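Local coordinates for methionine-binding protein (Coxiella burnetii, PDB 3TQW) that binds methionine and probably delivers it to an ABC transporter as its periplasmic substrate-binding lipoprotein, at residues N27-H32 with V217-S222; T43-L48 with K65-M70. All coordinates share one frame; numbering follows the deposited sequence.

Contact 1 of 2, residues N27-H32 with V217-S222; sequences NRYGLH and VSALHS
The phenol of Y29, at the end of helix 13-29, reaches across to S218 and A219 of helix 211-220, and this one ring carries the contact. Its hydroxyl makes the closest approach, with Y29 OH 3.4 Å from S218 CB; the same oxygen is 3.9 Å from the backbone N of A219. Further back on the ring, Y29 CE1 meets the methyl of A219, CB, at 4.2 Å. Both CB atoms approach the ring obliquely, and the two segments exchange no hydrogen bond, which makes this van der Waals packing against one part of a partly exposed tyrosine. With CG anti to the carbonyl carbon (chi1 -63°), Y29 directs its ring at the other helix, where it also touches Q215. S218 offers its CB to the phenol, while its OG, 4.5 Å from Y29 OH, makes a weak hydrogen bond to K214 O one turn back in its own helix.

A219 is the buried member of the trio, its methyl also packing on V24. Its carbonyl oxygen is gripped twice, by S222 N at 3.0 Å and by S222 OG at 2.7 Å, the hydroxyl lying in the carbonyl plane. One hydroxyl thus donates back to A219 O and accepts from V225 N, making S222 the N-cap of helix 223-233. Helix 13-29 gives way at G30, which has positive phi. The contact joins the C-terminal part of helix 13-29 to helix 211-220, which lies against strands 198-204 and 75-83 of the mixed sheet, in the alpha/beta lobe of a periplasmic binding protein.

Contact 2 of 2, residues T43-L48 with K65-M70; sequences TPNEAL and KAQIEM
N45 and Q67 meet through their side-chain amides, whose planes are turned 57° from each other, with no face-to-face overlap. Q67 OE1 meets the ND2 end of the N45 amide, lying 16° out of that amide's plane, while ND2 approaches in the Q67 carbonyl plane. ND2 donates to OE1 over 2.9 Å with an N-H...O angle of 150°. The same OE1 sits 3.2 Å from N45 CB. Q67 arrives there by an extended reach from helix 61-71, its CG anti to the backbone N. A water supplies a second link, accepting from the backbone N of N45 at 2.9 Å and donating to Q67 OE1 at 2.7 Å.

Further partners fix which way round each amide lies. N45 ND2 also donates to Q59 OE1, its strongest polar partner, and N45 OD1 accepts from N56 ND2; Q67 NE2 binds N42 O. F58 and Y73 pack against the N45 side chain.

Buried but uncharged, the pair thus has its polar atoms satisfied by neighbouring amides, backbone and water. Because Q59 lines the methionine pocket, N45, bonded to it, is a second-shell residue, and Q67, one step further, probably helps hold the N45 amide in position.

In the fold
Both contacts belong to the lobe built on the six-stranded mixed sheet, and contact 2 is nested within the long chain loop that contact 1 closes. They do not touch: their centres lie 25 Å apart and their nearest atoms about 12 Å. Strand 75-83 passes by both regions: V217 and L220 of segment 217-222 touch I78 and T81, and N45 and L48 of segment 43-48 touch I75. Contact 1 is peripheral, its centre 22 Å from that of the chain, against 14 Å for contact 2. Contact 2 is close to the ligand, the N45 side chain lying about 7 Å from the bound methionine.

Contact 1 of 2, residues N27-H32 with V217-S222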
loop_
_atom_site.group_PDB
_atom_site.type_symbol
_atom_site.label_atom_id
_atom_site.label_comp_id
_atom_site.label_asym_id
_atom_site.label_seq_id
_atom_site.Cartn_x
_atom_site.Cartn_y
_atom_site.Cartn_z
ATOM N N ASN A 27 10.029 -19.869 -15.514
ATOM C CA ASN A 27 10.792 -19.873 -16.761
ATOM C C ASN A 27 12.282 -19.613 -16.585
ATOM O O ASN A 27 13.096 -20.167 -17.318
ATOM C CB ASN A 27 10.241 -18.842 -17.759
ATOM C CG ASN A 27 8.810 -19.132 -18.179
ATOM O OD1 ASN A 27 8.277 -20.211 -17.920
ATOM N ND2 ASN A 27 8.182 -18.163 -18.842
ATOM N N ARG A 28 12.633 -18.772 -15.617
ATOM C CA ARG A 28 14.013 -18.330 -15.456
ATOM C C ARG A 28 14.704 -18.950 -14.244
ATOM O O ARG A 28 15.929 -19.060 -14.214
ATOM C CB ARG A 28 14.074 -16.802 -15.358
ATOM C CG ARG A 28 13.574 -16.074 -16.598
ATOM C CD ARG A 28 14.521 -16.267 -17.772
ATOM N NE ARG A 28 14.133 -15.458 -18.927
ATOM C CZ ARG A 28 13.320 -15.874 -19.894
ATOM N NH1 ARG A 28 12.802 -17.093 -19.851
ATOM N NH2 ARG A 28 13.023 -15.070 -20.906
ATOM N N TYR A 29 13.922 -19.344 -13.244
ATOM C CA TYR A 29 14.493 -19.911 -12.022
ATOM C C TYR A 29 14.116 -21.366 -11.773
ATOM O O TYR A 29 14.599 -21.971 -10.817
ATOM C CB TYR A 29 14.098 -19.086 -10.792
ATOM C CG TYR A 29 14.613 -17.673 -10.813
ATOM C CD1 TYR A 29 13.996 -16.703 -11.592
ATOM C CD2 TYR A 29 15.710 -17.303 -10.046
ATOM C CE1 TYR A 29 14.463 -15.401 -11.612
ATOM C CE2 TYR A 29 16.180 -16.002 -10.057
ATOM C CZ TYR A 29 15.554 -15.061 -10.838
ATOM O OH TYR A 29 16.024 -13.773 -10.854
ATOM N N GLY A 30 13.249 -21.919 -12.613
ATOM C CA GLY A 30 12.753 -23.268 -12.410
ATOM C C GLY A 30 11.994 -23.416 -11.102
ATOM O O GLY A 30 11.940 -24.506 -10.527
ATOM N N LEU A 31 11.394 -22.323 -10.634
ATOM C CA LEU A 31 10.718 -22.310 -9.333
ATOM C C LEU A 31 9.195 -22.244 -9.486
ATOM O O LEU A 31 8.680 -21.406 -10.224
ATOM C CB LEU A 31 11.207 -21.113 -8.509
ATOM C CG LEU A 31 10.699 -20.941 -7.072
ATOM C CD1 LEU A 31 11.249 -22.044 -6.177
ATOM C CD2 LEU A 31 11.087 -19.572 -6.534
ATOM N N HIS A 32 8.491 -23.132 -8.786
ATOM C CA HIS A 32 7.035 -23.172 -8.812
ATOM C C HIS A 32 6.466 -22.310 -7.697
ATOM O O HIS A 32 6.723 -22.550 -6.515
ATOM C CB HIS A 32 6.521 -24.602 -8.635
ATOM C CG HIS A 32 6.816 -25.495 -9.796
ATOM N ND1 HIS A 32 6.131 -25.414 -10.989
ATOM C CD2 HIS A 32 7.719 -26.494 -9.947
ATOM C CE1 HIS A 32 6.602 -26.322 -11.827
ATOM N NE2 HIS A 32 7.563 -26.991 -11.219
ATOM N N VAL A 217 12.115 -12.534 -4.660
ATOM C CA VAL A 217 12.476 -11.121 -4.647
ATOM C C VAL A 217 13.199 -10.758 -5.936
ATOM O O VAL A 217 12.894 -9.744 -6.560
ATOM C CB VAL A 217 13.361 -10.761 -3.434
ATOM C CG1 VAL A 217 13.887 -9.337 -3.554
ATOM C CG2 VAL A 217 12.581 -10.931 -2.149
ATOM N N SER A 218 14.153 -11.593 -6.340
ATOM C CA SER A 218 14.873 -11.359 -7.586
ATOM C C SER A 218 13.942 -11.325 -8.804
ATOM O O SER A 218 14.067 -10.455 -9.668
ATOM C CB SER A 218 15.965 -12.411 -7.779
ATOM O OG SER A 218 16.864 -12.409 -6.682
ATOM N N ALA A 219 13.013 -12.274 -8.873
ATOM C CA ALA A 219 12.041 -12.314 -9.971
ATOM C C ALA A 219 11.198 -11.040 -10.034
ATOM O O ALA A 219 10.883 -10.545 -11.121
ATOM C CB ALA A 219 11.140 -13.532 -9.841
ATOM N N LEU A 220 10.818 -10.527 -8.866
ATOM C CA LEU A 220 10.035 -9.296 -8.778
ATOM C C LEU A 220 10.815 -8.058 -9.235
ATOM O O LEU A 220 10.227 -7.004 -9.467
ATOM C CB LEU A 220 9.496 -9.096 -7.357
ATOM C CG LEU A 220 8.316 -10.007 -7.015
ATOM C CD1 LEU A 220 8.115 -10.147 -5.500
ATOM C CD2 LEU A 220 7.056 -9.491 -7.698
ATOM N N HIS A 221 12.131 -8.199 -9.379
ATOM C CA HIS A 221 12.970 -7.139 -9.940
ATOM C C HIS A 221 13.370 -7.409 -11.386
ATOM O O HIS A 221 14.179 -6.677 -11.956
ATOM C CB HIS A 221 14.240 -6.965 -9.104
ATOM C CG HIS A 221 13.986 -6.476 -7.714
ATOM N ND1 HIS A 221 14.568 -7.051 -6.605
ATOM C CD2 HIS A 221 13.219 -5.459 -7.255
ATOM C CE1 HIS A 221 14.165 -6.412 -5.521
ATOM N NE2 HIS A 221 13.347 -5.442 -5.888
ATOM N N SER A 222 12.824 -8.464 -11.981
ATOM C CA SER A 222 13.185 -8.822 -13.350
ATOM C C SER A 222 12.691 -7.783 -14.355
ATOM O O SER A 222 11.733 -7.055 -14.087
ATOM C CB SER A 222 12.606 -10.183 -13.715
ATOM O OG SER A 222 11.190 -10.120 -13.764
#

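Contact 2 of 2, residues T43-L48 with K65-M70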
loop_
_atom_site.group_PDB
_atom_site.type_symbol
_atom_site.label_atom_id
_atom_site.label_comp_id
_atom_site.label_asym_id
_atom_site.label_seq_id
_atom_site.Cartn_x
_atom_site.Cartn_y
_atom_site.Cartn_z
ATOM N N THR A 43 -4.790 -9.838 6.912
ATOM C CA THR A 43 -4.777 -11.305 6.869
ATOM C C THR A 43 -3.489 -12.008 6.391
ATOM O O THR A 43 -3.098 -13.011 6.978
ATOM C CB THR A 43 -6.022 -11.853 6.112
ATOM O OG1 THR A 43 -7.206 -11.373 6.763
ATOM C CG2 THR A 43 -6.045 -13.377 6.141
ATOM N N PRO A 44 -2.836 -11.506 5.320
ATOM C CA PRO A 44 -1.659 -12.241 4.818
ATOM C C PRO A 44 -0.539 -12.496 5.849
ATOM O O PRO A 44 0.166 -13.490 5.715
ATOM C CB PRO A 44 -1.150 -11.351 3.677
ATOM C CG PRO A 44 -2.404 -10.680 3.163
ATOM C CD PRO A 44 -3.212 -10.400 4.422
ATOM N N ASN A 45 -0.367 -11.626 6.840
ATOM C CA ASN A 45 0.642 -11.873 7.875
ATOM C C ASN A 45 0.228 -12.999 8.827
ATOM O O ASN A 45 1.077 -13.723 9.344
ATOM C CB ASN A 45 0.982 -10.597 8.657
ATOM C CG ASN A 45 1.855 -9.640 7.867
ATOM O OD1 ASN A 45 2.606 -10.053 6.973
ATOM N ND2 ASN A 45 1.766 -8.351 8.194
ATOM N N GLU A 46 -1.071 -13.142 9.074
ATOM C CA GLU A 46 -1.546 -14.268 9.868
ATOM C C GLU A 46 -1.319 -15.550 9.076
ATOM O O GLU A 46 -0.882 -16.561 9.628
ATOM C CB GLU A 46 -3.025 -14.110 10.232
ATOM C CG GLU A 46 -3.641 -15.318 10.941
ATOM C CD GLU A 46 -3.175 -15.487 12.385
ATOM O OE1 GLU A 46 -2.593 -14.538 12.957
ATOM O OE2 GLU A 46 -3.400 -16.575 12.954
ATOM N N ALA A 47 -1.593 -15.498 7.774
ATOM C CA ALA A 47 -1.382 -16.667 6.919
ATOM C C ALA A 47 0.098 -17.063 6.857
ATOM O O ALA A 47 0.434 -18.245 6.800
ATOM C CB ALA A 47 -1.929 -16.410 5.519
ATOM N N LEU A 48 0.980 -16.072 6.877
ATOM C CA LEU A 48 2.415 -16.335 6.886
ATOM C C LEU A 48 2.839 -16.915 8.238
ATOM O O LEU A 48 3.589 -17.891 8.305
ATOM C CB LEU A 48 3.187 -15.039 6.603
ATOM C CG LEU A 48 4.713 -15.082 6.585
ATOM C CD1 LEU A 48 5.245 -16.040 5.514
ATOM C CD2 LEU A 48 5.248 -13.670 6.361
ATOM N N LYS A 65 5.635 -3.468 10.834
ATOM C CA LYS A 65 6.025 -3.143 12.197
ATOM C C LYS A 65 4.801 -2.947 13.082
ATOM O O LYS A 65 4.775 -3.393 14.228
ATOM C CB LYS A 65 6.901 -1.887 12.219
ATOM C CG LYS A 65 8.252 -2.072 11.531
ATOM C CD LYS A 65 9.038 -0.767 11.486
ATOM C CE LYS A 65 10.415 -0.972 10.857
ATOM N NZ LYS A 65 11.153 0.313 10.682
ATOM N N ALA A 66 3.783 -2.277 12.552
ATOM C CA ALA A 66 2.572 -2.037 13.332
ATOM C C ALA A 66 1.842 -3.342 13.668
ATOM O O ALA A 66 1.448 -3.561 14.817
ATOM C CB ALA A 66 1.647 -1.054 12.608
ATOM N N GLN A 67 1.672 -4.221 12.684
ATOM C CA GLN A 67 0.985 -5.485 12.954
ATOM C C GLN A 67 1.806 -6.437 13.834
ATOM O O GLN A 67 1.242 -7.208 14.607
ATOM C CB GLN A 67 0.496 -6.190 11.681
ATOM C CG GLN A 67 -0.556 -7.266 12.014
ATOM C CD GLN A 67 -1.242 -7.888 10.809
ATOM O OE1 GLN A 67 -0.655 -8.020 9.734
ATOM N NE2 GLN A 67 -2.499 -8.305 11.001
ATOM N N ILE A 68 3.130 -6.372 13.732
ATOM C CA ILE A 68 3.991 -7.138 14.635
ATOM C C ILE A 68 3.793 -6.671 16.073
ATOM O O ILE A 68 3.722 -7.477 17.000
ATOM C CB ILE A 68 5.483 -7.011 14.253
ATOM C CG1 ILE A 68 5.795 -7.876 13.033
ATOM C CG2 ILE A 68 6.380 -7.416 15.425
ATOM C CD1 ILE A 68 7.204 -7.688 12.490
ATOM N N GLU A 69 3.701 -5.362 16.263
ATOM C CA GLU A 69 3.488 -4.827 17.603
ATOM C C GLU A 69 2.138 -5.281 18.166
ATOM O O GLU A 69 2.007 -5.527 19.365
ATOM C CB GLU A 69 3.598 -3.302 17.594
ATOM C CG GLU A 69 3.228 -2.642 18.910
ATOM C CD GLU A 69 4.174 -3.016 20.043
ATOM O OE1 GLU A 69 5.361 -3.294 19.764
ATOM O OE2 GLU A 69 3.728 -3.032 21.212
HETATM N N MSE A 70 1.142 -5.395 17.292
HETATM C CA MSE A 70 -0.202 -5.797 17.696
HETATM C C MSE A 70 -0.312 -7.287 17.988
HETATM O O MSE A 70 -0.976 -7.696 18.944
HETATM C CB MSE A 70 -1.204 -5.461 16.593
HETATM C CG MSE A 70 -1.746 -4.054 16.628
HETATM SE SE MSE A 70 -3.040 -3.827 15.186
HETATM C CE MSE A 70 -1.875 -2.973 13.876
HETATM O O HOH W 1 -1.648 -9.170 7.513
#